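Local coordinates for erythromycin dehydratase (Saccharopolyspora erythraea, PDB 3EL6), which probably removes water from beta-hydroxyacyl intermediates during erythromycin polyketide assembly, as a double-hotdog dehydratase domain of 6-deoxyerythronolide B synthase, at residues G31-E36 with G90-L95; V83-A88 with L116-G121; V97-V102 with S126-I131; P195-L200 with H226-D231; D208-E213 with L237-L242. One frame throughout, in Å; residues are numbered along the deposited sequence.

Interaction 1: residues G31-E36 with G90-L95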
# COMPACT_ATOMS: atom_id res chain seq x y z
N GLY A 31 2.65 6.54 10.26
CA GLY A 31 1.57 5.57 10.20
C GLY A 31 2.01 4.31 9.43
O GLY A 31 1.16 3.58 8.91
N VAL A 32 3.31 4.07 9.33
CA VAL A 32 3.79 2.87 8.61
C VAL A 32 4.55 2.01 9.63
O VAL A 32 4.74 2.46 10.77
CB VAL A 32 4.67 3.26 7.42
CG1 VAL A 32 3.85 4.16 6.48
CG2 VAL A 32 5.93 3.98 7.83
N ARG A 33 4.93 0.79 9.24
CA ARG A 33 5.83 -0.04 10.05
C ARG A 33 7.25 0.09 9.51
O ARG A 33 7.46 0.21 8.32
CB ARG A 33 5.44 -1.51 9.97
CG ARG A 33 4.05 -1.80 10.26
CD ARG A 33 3.76 -3.32 10.17
NE ARG A 33 3.48 -3.81 8.82
CZ ARG A 33 4.22 -4.72 8.17
NH1 ARG A 33 3.85 -5.15 6.97
NH2 ARG A 33 5.35 -5.19 8.71
N GLY A 34 8.26 -0.02 10.38
CA GLY A 34 9.64 0.08 9.90
C GLY A 34 10.02 -1.32 9.42
O GLY A 34 9.44 -2.30 9.83
N ALA A 35 10.99 -1.41 8.53
CA ALA A 35 11.29 -2.70 7.94
C ALA A 35 12.65 -3.06 8.48
O ALA A 35 13.52 -2.19 8.63
CB ALA A 35 11.30 -2.57 6.42
N GLU A 36 12.84 -4.32 8.81
CA GLU A 36 14.10 -4.79 9.36
C GLU A 36 15.10 -5.15 8.25
O GLU A 36 16.33 -5.17 8.44
CB GLU A 36 13.81 -6.02 10.21
CG GLU A 36 13.21 -5.71 11.57
CD GLU A 36 14.26 -5.18 12.55
OE1 GLU A 36 14.73 -4.02 12.38
OE2 GLU A 36 14.60 -5.94 13.50
N GLY A 90 7.41 -12.21 1.55
CA GLY A 90 6.57 -13.37 1.85
C GLY A 90 6.58 -13.67 3.32
O GLY A 90 5.54 -13.94 3.92
N GLU A 91 7.76 -13.65 3.95
CA GLU A 91 7.79 -13.92 5.38
C GLU A 91 6.96 -12.89 6.16
O GLU A 91 6.22 -13.22 7.12
CB GLU A 91 9.25 -13.97 5.90
CG GLU A 91 9.34 -14.35 7.38
CD GLU A 91 8.80 -15.80 7.70
OE1 GLU A 91 8.16 -15.95 8.75
OE2 GLU A 91 9.02 -16.80 6.95
N ASP A 92 7.06 -11.63 5.78
CA ASP A 92 6.30 -10.57 6.46
C ASP A 92 4.76 -10.82 6.31
O ASP A 92 4.01 -10.66 7.29
CB ASP A 92 6.64 -9.18 5.83
CG ASP A 92 5.93 -8.02 6.57
OD1 ASP A 92 6.54 -7.45 7.49
OD2 ASP A 92 4.75 -7.71 6.25
N VAL A 93 4.30 -11.12 5.10
CA VAL A 93 2.84 -11.33 4.86
C VAL A 93 2.33 -12.70 5.33
O VAL A 93 1.12 -12.95 5.41
CB VAL A 93 2.38 -11.05 3.39
CG1 VAL A 93 2.83 -9.68 2.97
CG2 VAL A 93 2.89 -12.12 2.36
N GLY A 94 3.25 -13.59 5.64
CA GLY A 94 2.87 -14.95 6.10
C GLY A 94 2.75 -16.02 5.01
O GLY A 94 2.10 -17.05 5.22
N LEU A 95 3.34 -15.77 3.84
CA LEU A 95 3.41 -16.74 2.74
C LEU A 95 4.88 -16.82 2.30
O LEU A 95 5.33 -16.07 1.43
CB LEU A 95 2.53 -16.28 1.58
CG LEU A 95 1.01 -16.40 1.81
CD1 LEU A 95 0.35 -15.77 0.54
CD2 LEU A 95 0.60 -17.86 1.96

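Interaction 2: residues V83-A88 with L116-G121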
# COMPACT_ATOMS: atom_id res chain seq x y z
N VAL A 83 15.07 -11.66 -5.52
CA VAL A 83 14.56 -12.92 -4.94
C VAL A 83 14.58 -12.82 -3.40
O VAL A 83 13.62 -13.17 -2.69
CB VAL A 83 15.41 -14.15 -5.42
CG1 VAL A 83 15.08 -15.49 -4.61
CG2 VAL A 83 15.26 -14.31 -6.93
N ASP A 84 15.67 -12.31 -2.84
CA ASP A 84 15.76 -12.19 -1.37
C ASP A 84 14.70 -11.21 -0.88
O ASP A 84 14.00 -11.46 0.09
CB ASP A 84 17.20 -11.70 -0.96
CG ASP A 84 17.22 -11.16 0.46
OD1 ASP A 84 16.95 -11.93 1.43
OD2 ASP A 84 17.44 -9.93 0.62
N LEU A 85 14.50 -10.11 -1.61
CA LEU A 85 13.49 -9.13 -1.14
C LEU A 85 12.09 -9.78 -1.19
O LEU A 85 11.30 -9.55 -0.32
CB LEU A 85 13.53 -7.89 -2.06
CG LEU A 85 14.62 -6.87 -1.64
CD1 LEU A 85 14.73 -5.90 -2.77
CD2 LEU A 85 14.31 -6.16 -0.34
N ALA A 86 11.83 -10.58 -2.21
CA ALA A 86 10.51 -11.23 -2.32
C ALA A 86 10.30 -12.27 -1.22
O ALA A 86 9.21 -12.40 -0.72
CB ALA A 86 10.37 -11.91 -3.73
N LEU A 87 11.34 -12.99 -0.84
CA LEU A 87 11.25 -13.91 0.30
C LEU A 87 10.97 -13.15 1.61
O LEU A 87 10.25 -13.65 2.48
CB LEU A 87 12.58 -14.72 0.41
CG LEU A 87 12.77 -15.76 -0.71
CD1 LEU A 87 14.25 -16.27 -0.67
CD2 LEU A 87 11.81 -16.99 -0.46
N ALA A 88 11.56 -11.96 1.74
CA ALA A 88 11.39 -11.12 2.95
C ALA A 88 9.95 -10.65 2.99
O ALA A 88 9.32 -10.66 4.05
CB ALA A 88 12.31 -9.90 2.90
N LEU A 116 13.06 1.09 -4.64
CA LEU A 116 12.47 -0.22 -4.83
C LEU A 116 11.07 -0.16 -4.23
O LEU A 116 10.83 0.55 -3.22
CB LEU A 116 13.23 -1.26 -3.99
CG LEU A 116 14.68 -1.38 -4.42
CD1 LEU A 116 15.46 -2.15 -3.28
CD2 LEU A 116 14.71 -2.03 -5.76
N ARG A 117 10.14 -0.88 -4.85
CA ARG A 117 8.77 -0.97 -4.29
C ARG A 117 8.23 -2.36 -4.59
O ARG A 117 8.25 -2.82 -5.75
CB ARG A 117 7.93 0.17 -4.90
CG ARG A 117 6.41 0.16 -4.58
CD ARG A 117 5.85 1.10 -3.50
NE ARG A 117 6.56 2.24 -2.97
CZ ARG A 117 6.20 3.50 -3.18
NH1 ARG A 117 5.17 3.77 -4.01
NH2 ARG A 117 6.89 4.49 -2.64
N MET A 118 7.80 -3.09 -3.55
CA MET A 118 7.20 -4.39 -3.75
C MET A 118 5.74 -4.31 -3.31
O MET A 118 5.47 -3.68 -2.30
CB MET A 118 7.90 -5.48 -2.90
CG MET A 118 9.26 -5.85 -3.39
SD MET A 118 9.74 -7.21 -2.35
CE MET A 118 10.01 -6.40 -0.76
N SER A 119 4.83 -4.85 -4.10
CA SER A 119 3.40 -4.87 -3.76
C SER A 119 2.95 -6.30 -3.70
O SER A 119 3.17 -7.03 -4.66
CB SER A 119 2.54 -4.18 -4.85
OG SER A 119 3.12 -2.94 -5.23
N VAL A 120 2.30 -6.67 -2.60
CA VAL A 120 1.71 -8.00 -2.45
C VAL A 120 0.17 -7.85 -2.44
O VAL A 120 -0.37 -7.07 -1.66
CB VAL A 120 2.18 -8.65 -1.17
CG1 VAL A 120 1.48 -10.04 -0.95
CG2 VAL A 120 3.74 -8.85 -1.27
N GLY A 121 -0.51 -8.57 -3.30
CA GLY A 121 -1.97 -8.33 -3.46
C GLY A 121 -2.80 -9.28 -2.68
O GLY A 121 -2.31 -9.96 -1.77

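Interaction 3: residues V97-V102 with S126-I131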
# COMPACT_ATOMS: atom_id res chain seq x y z
N VAL A 97 7.02 -18.93 0.88
CA VAL A 97 7.56 -19.60 -0.31
C VAL A 97 7.37 -18.75 -1.53
O VAL A 97 6.28 -18.22 -1.81
CB VAL A 97 6.89 -21.01 -0.54
CG1 VAL A 97 7.29 -21.61 -1.87
CG2 VAL A 97 7.35 -21.92 0.62
N LEU A 98 8.44 -18.65 -2.29
CA LEU A 98 8.38 -17.96 -3.57
C LEU A 98 8.03 -19.03 -4.59
O LEU A 98 8.89 -19.77 -5.07
CB LEU A 98 9.73 -17.30 -3.81
CG LEU A 98 9.93 -15.89 -4.29
CD1 LEU A 98 11.35 -15.62 -4.89
CD2 LEU A 98 8.75 -15.15 -5.03
N GLU A 99 6.73 -19.19 -4.88
CA GLU A 99 6.32 -20.20 -5.82
C GLU A 99 6.88 -19.94 -7.21
O GLU A 99 7.31 -20.85 -7.89
CB GLU A 99 4.79 -20.26 -5.90
CG GLU A 99 4.35 -21.23 -6.93
CD GLU A 99 2.91 -21.56 -6.76
OE1 GLU A 99 2.60 -22.33 -5.82
OE2 GLU A 99 2.10 -21.05 -7.58
N GLU A 100 6.92 -18.69 -7.64
CA GLU A 100 7.69 -18.33 -8.84
C GLU A 100 8.10 -16.88 -8.74
O GLU A 100 7.39 -16.06 -8.11
CB GLU A 100 6.75 -18.49 -10.04
CG GLU A 100 7.18 -17.84 -11.33
CD GLU A 100 6.09 -17.90 -12.41
OE1 GLU A 100 5.00 -17.32 -12.18
OE2 GLU A 100 6.33 -18.52 -13.50
N LEU A 101 9.27 -16.57 -9.30
CA LEU A 101 9.62 -15.14 -9.56
C LEU A 101 10.27 -15.07 -10.90
O LEU A 101 11.26 -15.81 -11.19
CB LEU A 101 10.55 -14.60 -8.45
CG LEU A 101 10.72 -13.08 -8.58
CD1 LEU A 101 9.44 -12.38 -8.08
CD2 LEU A 101 11.94 -12.66 -7.78
N VAL A 102 9.69 -14.24 -11.78
CA VAL A 102 10.21 -14.09 -13.13
C VAL A 102 10.82 -12.71 -13.22
O VAL A 102 10.17 -11.69 -12.89
CB VAL A 102 9.08 -14.24 -14.16
CG1 VAL A 102 9.64 -14.05 -15.57
CG2 VAL A 102 8.49 -15.62 -14.01
N SER A 126 -6.84 -20.34 -3.58
CA SER A 126 -5.86 -21.23 -2.96
C SER A 126 -5.02 -20.58 -1.80
O SER A 126 -4.25 -21.28 -1.10
CB SER A 126 -4.94 -21.80 -4.06
OG SER A 126 -4.04 -20.75 -4.45
N GLY A 127 -5.17 -19.27 -1.58
CA GLY A 127 -4.48 -18.59 -0.53
C GLY A 127 -3.12 -17.99 -1.00
O GLY A 127 -2.47 -17.35 -0.20
N ARG A 128 -2.76 -18.19 -2.27
CA ARG A 128 -1.53 -17.61 -2.84
C ARG A 128 -1.72 -16.13 -3.15
O ARG A 128 -2.88 -15.67 -3.33
CB ARG A 128 -1.12 -18.37 -4.12
CG ARG A 128 -0.73 -19.83 -3.76
CD ARG A 128 -0.36 -20.57 -5.00
NE ARG A 128 -1.53 -20.55 -5.85
CZ ARG A 128 -1.75 -21.41 -6.82
NH1 ARG A 128 -0.85 -22.38 -7.05
NH2 ARG A 128 -2.87 -21.31 -7.55
N ARG A 129 -0.62 -15.38 -3.20
CA ARG A 129 -0.71 -13.98 -3.57
C ARG A 129 0.30 -13.62 -4.66
O ARG A 129 1.39 -14.21 -4.72
CB ARG A 129 -0.44 -13.07 -2.36
CG ARG A 129 -1.31 -13.31 -1.14
CD ARG A 129 -0.91 -12.38 0.03
NE ARG A 129 -1.67 -12.67 1.23
CZ ARG A 129 -2.80 -12.03 1.55
NH1 ARG A 129 -3.28 -11.02 0.80
NH2 ARG A 129 -3.46 -12.37 2.64
N THR A 130 -0.06 -12.64 -5.49
CA THR A 130 0.88 -12.09 -6.45
C THR A 130 1.80 -11.09 -5.80
O THR A 130 1.39 -10.27 -4.95
CB THR A 130 0.13 -11.45 -7.65
OG1 THR A 130 -0.60 -12.48 -8.34
CG2 THR A 130 1.14 -10.78 -8.60
N ILE A 131 3.07 -11.10 -6.20
CA ILE A 131 3.96 -10.06 -5.75
C ILE A 131 4.57 -9.39 -7.02
O ILE A 131 4.96 -10.05 -7.98
CB ILE A 131 5.12 -10.64 -4.84
CG1 ILE A 131 6.11 -9.54 -4.43
CG2 ILE A 131 5.78 -11.81 -5.57
CD1 ILE A 131 6.96 -9.90 -3.20

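Interaction 4: residues P195-L200 with H226-D231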
# COMPACT_ATOMS: atom_id res chain seq x y z
N PRO A 195 35.72 -9.37 -5.91
CA PRO A 195 35.95 -10.30 -4.78
C PRO A 195 34.68 -10.58 -3.91
O PRO A 195 34.52 -11.66 -3.39
CB PRO A 195 37.04 -9.60 -3.93
CG PRO A 195 37.84 -8.84 -5.00
CD PRO A 195 36.80 -8.34 -6.02
N SER A 196 33.82 -9.59 -3.72
CA SER A 196 32.65 -9.79 -2.89
C SER A 196 31.78 -10.96 -3.43
O SER A 196 31.21 -11.73 -2.65
CB SER A 196 31.87 -8.48 -2.74
OG SER A 196 31.45 -8.00 -4.02
N PHE A 197 31.72 -11.10 -4.75
CA PHE A 197 30.94 -12.11 -5.43
C PHE A 197 31.70 -13.39 -5.78
O PHE A 197 31.10 -14.33 -6.31
CB PHE A 197 30.37 -11.55 -6.74
CG PHE A 197 29.13 -10.72 -6.53
CD1 PHE A 197 27.86 -11.29 -6.65
CD2 PHE A 197 29.22 -9.39 -6.16
CE1 PHE A 197 26.69 -10.52 -6.42
CE2 PHE A 197 28.06 -8.61 -5.92
CZ PHE A 197 26.80 -9.19 -6.06
N GLN A 198 33.01 -13.41 -5.47
CA GLN A 198 33.82 -14.59 -5.79
C GLN A 198 33.66 -15.59 -4.66
O GLN A 198 34.61 -15.99 -3.98
CB GLN A 198 35.27 -14.13 -5.99
CG GLN A 198 35.36 -13.23 -7.18
CD GLN A 198 36.76 -12.73 -7.43
OE1 GLN A 198 37.70 -13.22 -6.81
NE2 GLN A 198 36.90 -11.74 -8.31
N ALA A 199 32.43 -16.09 -4.49
CA ALA A 199 32.08 -16.81 -3.28
C ALA A 199 32.03 -18.33 -3.47
O ALA A 199 31.71 -19.04 -2.53
CB ALA A 199 30.69 -16.32 -2.73
N LEU A 200 32.32 -18.82 -4.67
CA LEU A 200 32.51 -20.29 -4.87
C LEU A 200 33.86 -20.67 -4.25
O LEU A 200 34.89 -20.21 -4.75
CB LEU A 200 32.47 -20.60 -6.36
CG LEU A 200 31.12 -20.40 -7.04
CD1 LEU A 200 31.31 -20.61 -8.58
CD2 LEU A 200 30.09 -21.42 -6.56
N HIS A 226 20.94 -13.78 2.28
CA HIS A 226 21.87 -12.74 1.75
C HIS A 226 22.04 -12.79 0.26
O HIS A 226 22.44 -13.83 -0.31
CB HIS A 226 23.27 -12.88 2.44
CG HIS A 226 24.10 -11.65 2.30
ND1 HIS A 226 24.50 -11.17 1.09
CD2 HIS A 226 24.52 -10.74 3.23
CE1 HIS A 226 25.18 -10.04 1.26
NE2 HIS A 226 25.20 -9.76 2.55
N PRO A 227 21.75 -11.69 -0.47
CA PRO A 227 21.69 -11.78 -1.90
C PRO A 227 23.03 -12.00 -2.60
O PRO A 227 23.07 -12.54 -3.76
CB PRO A 227 21.04 -10.44 -2.31
CG PRO A 227 21.34 -9.55 -1.21
CD PRO A 227 21.39 -10.34 0.03
N VAL A 228 24.13 -11.62 -1.91
CA VAL A 228 25.40 -12.00 -2.51
C VAL A 228 25.59 -13.53 -2.40
O VAL A 228 25.97 -14.19 -3.37
CB VAL A 228 26.57 -11.20 -1.94
CG1 VAL A 228 27.91 -11.60 -2.62
CG2 VAL A 228 26.28 -9.70 -2.25
N LEU A 229 25.33 -14.06 -1.22
CA LEU A 229 25.41 -15.52 -1.01
C LEU A 229 24.48 -16.22 -1.99
O LEU A 229 24.86 -17.20 -2.64
CB LEU A 229 25.12 -15.86 0.43
CG LEU A 229 25.33 -17.35 0.81
CD1 LEU A 229 26.86 -17.67 0.74
CD2 LEU A 229 24.82 -17.72 2.22
N LEU A 230 23.26 -15.71 -2.17
CA LEU A 230 22.29 -16.38 -3.08
C LEU A 230 22.72 -16.29 -4.52
O LEU A 230 22.53 -17.23 -5.32
CB LEU A 230 20.94 -15.68 -2.93
CG LEU A 230 19.80 -16.34 -3.72
CD1 LEU A 230 19.65 -17.71 -3.15
CD2 LEU A 230 18.58 -15.49 -3.34
N ASP A 231 23.32 -15.16 -4.94
CA ASP A 231 23.85 -15.12 -6.31
C ASP A 231 24.96 -16.16 -6.50
O ASP A 231 25.07 -16.75 -7.56
CB ASP A 231 24.44 -13.75 -6.66
CG ASP A 231 24.96 -13.70 -8.05
OD1 ASP A 231 24.14 -13.48 -8.96
OD2 ASP A 231 26.19 -13.91 -8.28

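Interaction 5: residues D208-E213 with L237-L242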
# COMPACT_ATOMS: atom_id res chain seq x y z
N ASP A 208 26.22 -35.10 -14.06
CA ASP A 208 25.91 -33.71 -14.33
C ASP A 208 25.50 -32.95 -13.05
O ASP A 208 25.02 -31.83 -13.15
CB ASP A 208 24.84 -33.59 -15.44
CG ASP A 208 25.42 -33.82 -16.85
OD1 ASP A 208 26.65 -33.56 -17.06
OD2 ASP A 208 24.66 -34.25 -17.75
N SER A 209 25.69 -33.55 -11.88
CA SER A 209 25.49 -32.85 -10.59
C SER A 209 26.74 -32.10 -10.14
O SER A 209 27.86 -32.59 -10.34
CB SER A 209 25.12 -33.85 -9.53
OG SER A 209 23.84 -34.41 -9.85
N VAL A 210 26.55 -30.94 -9.50
CA VAL A 210 27.65 -30.09 -9.06
C VAL A 210 27.47 -29.89 -7.58
O VAL A 210 26.33 -29.66 -7.13
CB VAL A 210 27.56 -28.72 -9.78
CG1 VAL A 210 28.52 -27.69 -9.14
CG2 VAL A 210 27.81 -28.88 -11.29
N TYR A 211 28.55 -29.97 -6.79
CA TYR A 211 28.49 -29.81 -5.35
C TYR A 211 29.40 -28.59 -5.10
O TYR A 211 30.47 -28.52 -5.73
CB TYR A 211 29.10 -31.04 -4.67
CG TYR A 211 28.34 -32.28 -5.05
CD1 TYR A 211 27.34 -32.77 -4.24
CD2 TYR A 211 28.54 -32.85 -6.30
CE1 TYR A 211 26.57 -33.89 -4.64
CE2 TYR A 211 27.78 -33.97 -6.71
CZ TYR A 211 26.82 -34.46 -5.88
OH TYR A 211 26.08 -35.55 -6.32
N ALA A 212 29.02 -27.66 -4.22
CA ALA A 212 29.95 -26.50 -4.05
C ALA A 212 29.88 -26.04 -2.60
O ALA A 212 28.86 -26.22 -1.96
CB ALA A 212 29.59 -25.35 -5.01
N GLU A 213 30.97 -25.46 -2.07
CA GLU A 213 30.94 -24.78 -0.80
C GLU A 213 30.92 -23.30 -1.19
O GLU A 213 31.74 -22.87 -2.00
CB GLU A 213 32.24 -25.08 -0.03
CG GLU A 213 32.20 -26.51 0.59
CD GLU A 213 33.51 -26.91 1.24
OE1 GLU A 213 34.49 -26.09 1.24
OE2 GLU A 213 33.54 -28.06 1.74
N LEU A 237 25.50 -22.93 -11.32
CA LEU A 237 25.02 -23.37 -12.62
C LEU A 237 26.09 -23.21 -13.69
O LEU A 237 26.03 -23.90 -14.73
CB LEU A 237 23.74 -22.62 -13.06
CG LEU A 237 22.42 -23.29 -12.57
CD1 LEU A 237 22.34 -23.40 -11.09
CD2 LEU A 237 21.13 -22.57 -13.13
N SER A 238 27.05 -22.32 -13.47
CA SER A 238 28.12 -22.14 -14.43
C SER A 238 29.13 -23.30 -14.44
O SER A 238 29.91 -23.43 -15.39
CB SER A 238 28.85 -20.81 -14.19
OG SER A 238 29.74 -20.90 -13.07
N LEU A 239 29.08 -24.16 -13.43
CA LEU A 239 30.07 -25.24 -13.28
C LEU A 239 29.64 -26.56 -13.92
O LEU A 239 30.42 -27.52 -13.98
CB LEU A 239 30.35 -25.49 -11.80
CG LEU A 239 30.91 -24.29 -11.02
CD1 LEU A 239 31.09 -24.64 -9.54
CD2 LEU A 239 32.22 -23.81 -11.64
N GLY A 240 28.38 -26.63 -14.36
CA GLY A 240 27.82 -27.89 -14.86
C GLY A 240 27.72 -27.88 -16.37
O GLY A 240 28.32 -27.02 -17.03
N ALA A 241 26.94 -28.81 -16.91
CA ALA A 241 26.72 -28.88 -18.36
C ALA A 241 26.15 -27.56 -18.86
O ALA A 241 26.14 -27.28 -20.05
CB ALA A 241 25.78 -30.02 -18.71
N LEU A 242 25.67 -26.71 -17.95
CA LEU A 242 25.12 -25.43 -18.39
C LEU A 242 26.17 -24.42 -18.82
O LEU A 242 26.01 -23.76 -19.85
CB LEU A 242 24.17 -24.82 -17.34
CG LEU A 242 22.68 -25.14 -17.52
CD1 LEU A 242 22.46 -26.63 -17.62
CD2 LEU A 242 21.86 -24.55 -16.39
O HOH W 1 25.18 -30.01 -15.11

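Interaction 1: residues G31-E36 with G90-L95
R33 lies in the short strand 33-34 and D92 in the last turn of helix 79-93, far enough apart (CA of R33 to CA of D92, 11.1 Å) that the contact is made by side chains, the long arginine covering most of the gap. The helix finishes beyond D92 in a Schellman motif with G94 (positive phi) as its C-prime residue: L95 N bonds to G90 O at 2.9 Å, and the bond from G94 N to E91 O is weak. The two side chains approach from opposite directions. The arginine chain runs out straight to CD and then bends at chi3 (-84°), which presents the guanidinium end-on to the carboxylate. NH2 of R33 reaches the syn lone pair of OD1 of D92 at 2.8 Å, nearly straight (163°). Its neighbour NH1 of R33 meets OD2 of D92, also on the syn side and at 2.8 Å, but tilted from both planes. The two flat groups lie only 17° apart. R33 NH1 forms a second salt bridge, to D45, and the arginine also packs on L142 of the second subunit. This bidentate surface pair fixes the rotation of the guanidinium, whose charge is probably shared between D92 and D45.

Interaction 2: residues V83-A88 with L116-G121
M118 reaches L85 through a chain that starts with CG anti to the carbonyl carbon (chi1 -72°), stays extended through chi2 and then hooks at chi3 (-70°). The hook lays the thioether against the helix backbone. CE of M118 comes 3.4 Å from the carbonyl O of L85, SD of M118 rests 3.9 Å from CB of L85, and the same sulfur of M118 is 4.0 Å from the backbone N of A86. L85 likewise carries its CG beside the backbone N, sending the isobutyl group toward the start of the strand segment. There it crosses L116 at about a right angle, CD1 of L85 meeting CD1 of L116 at 3.9 Å. No hydrogen bond links the segments; the hold is apolar and buried. Their axes approach to 9.9 Å at a crossing angle of -43°, and the backbones come nearest at A86 and M118, 7.7 Å between their CA atoms. F54 and V133 of the flanking strands pack on M118, and I131 reaches A86 on the helix. A long helix laid obliquely along the concave side of an antiparallel sheet is the hallmark of the hotdog fold, and helix 79-93 is the 'sausage' of one half here.

Interaction 3: residues V97-V102 with S126-I131
E99 and R128 make the charged part of this contact, a salt bridge between OE2 of E99 and NH1 of R128 at 3.3 Å. It lacks the flatness of a bidentate pair, because the carboxylate and guanidinium planes stand 88° apart. The glutamate leaves the backbone with CG anti to its N (chi1 176°) and stays extended, so its carboxylate comes in beside the arginine where that chain bends at chi3 (-60°). The acid therefore leans on the aliphatic stem as well, with OE1 of E99 at 3.5 Å from CD of R128. Both residues are partly exposed, and solvent would probably weaken the attraction. The apolar part is deeper and looser: the side-chain ends of L101 and I131 approach through CD1 of L101 and CG2 of I131 at 4.5 Å, and both residues are buried. Between the backbones no hydrogen bond passes directly. CA of E99 lies 8.8 Å from CA of R128, and CA of L101 lies 8.5 Å from CA of I131, with the two touching parts running in nearly the same direction. That spacing and sense follow from the strand between them, 148-156, which is antiparallel to both. Its T154 faces E99 and E100 together, a classic beta bulge at the corner of strand 97-103, and also touches the side chain of R128. On the far side of the bulged strand lies 251-259, from the other half of the chain, while helix 79-93 covers the inner face, with V83 against L98 and L101 and A89 against I131.

Interaction 4: residues P195-L200 with H226-D231
The opening turn of helix 227-235, the central helix of the second hotdog half, is met by the loop between strands 191-193 and 200-206, chiefly through F197 against V228 and D231. V228 straddles its partners. CG1 of V228, anti to the backbone N, hangs over one face of the F197 ring in a CH-pi contact, 4.0 Å from the centroid and 9° off the normal, and also presses to 3.3 Å from the backbone O of S196. The other methyl, CG2 of V228, reaches the far end of the ring at 3.9 Å from CZ of F197. D231 comes to the ring's edge instead. CB of D231 lies in the ring plane, 3.9 Å from CE1 of F197. OD2 of D231 also lies at the edge, near the ring plane, and so meets the C-H rim, 3.5 Å from CD1 of F197; the carboxylate plane stands at 80° to the ring. OD2 takes a hydrogen bond from Q235, whose same amide nitrogen also holds F197 O. At the helix start H226 is the N-cap residue: ND1 of H226 accepts in its ring plane from N of V228 at 3.1 Å. The run H226-P227-V228-L229-L230-D231 reads as the HPxLLD motif of polyketide synthase dehydratases, here capping and forming the first turns of the hotdog helix, with the F197 ring packed beside its aspartate.

Interaction 5: residues D208-E213 with L237-L242
V210 pushes both of its methyls into the loop that follows helix 227-235, and this is the close-fitting side of the contact. A chi1 of 169° turns CG1 toward L239 and CG2 toward G240. CG1 of V210 packs on L239, 3.9 Å from CB of L239 and 4.0 Å from CD1 of L239, the side chains crossing at about a right angle. CG2 of V210 settles directly on backbone, 3.7 Å from CA of G240, an approach made possible because the glycine presents no side chain there. L239 also touches L179 and A203, so its isobutyl group is held between V210, strand 200-206 and a loop. Strand 209-215 pairs with 200-206 on one side and with 266-273 on the other, V210 sharing backbone hydrogen bonds with A271; it belongs to the sheet of the second hotdog half, and the segment 237-242 follows that half's central helix and packs on V210 of the sheet. Toward D208 the fit slackens. Here the chains come within 6.1 Å between CA of D208 and CA of G240, yet they are bridged by water rather than by direct hydrogen bonds: a single molecule donates to O of D208 at 2.7 Å and accepts from N of A241 at 2.8 Å. The carboxylate of D208 merely brushes the methyl of A241 through OD1, while OD1 forms a salt bridge with R205, and A241 itself is exposed at the surface.

From the N terminus, interaction 1 closes the first long loop, bringing strand 33-34 to the C-terminal end of helix 79-93. Interaction 2 starts earlier in that helix and ends in strand 114-123, so it crosses interaction 1; interaction 3, from strand 97-103 to 129-137, crosses interaction 2 but follows interaction 1 in series. Together they tie helix and sheet of the first hotdog half, interactions 2 and 3 touching where G121 meets T130 and R129. Farther along, interactions 4 and 5 cross in the second half, meeting where L200 touches L239 and A212. The halves meet in part between the helices, where V83 packs on L230, and in part where strand 97-103 pairs with 251-259.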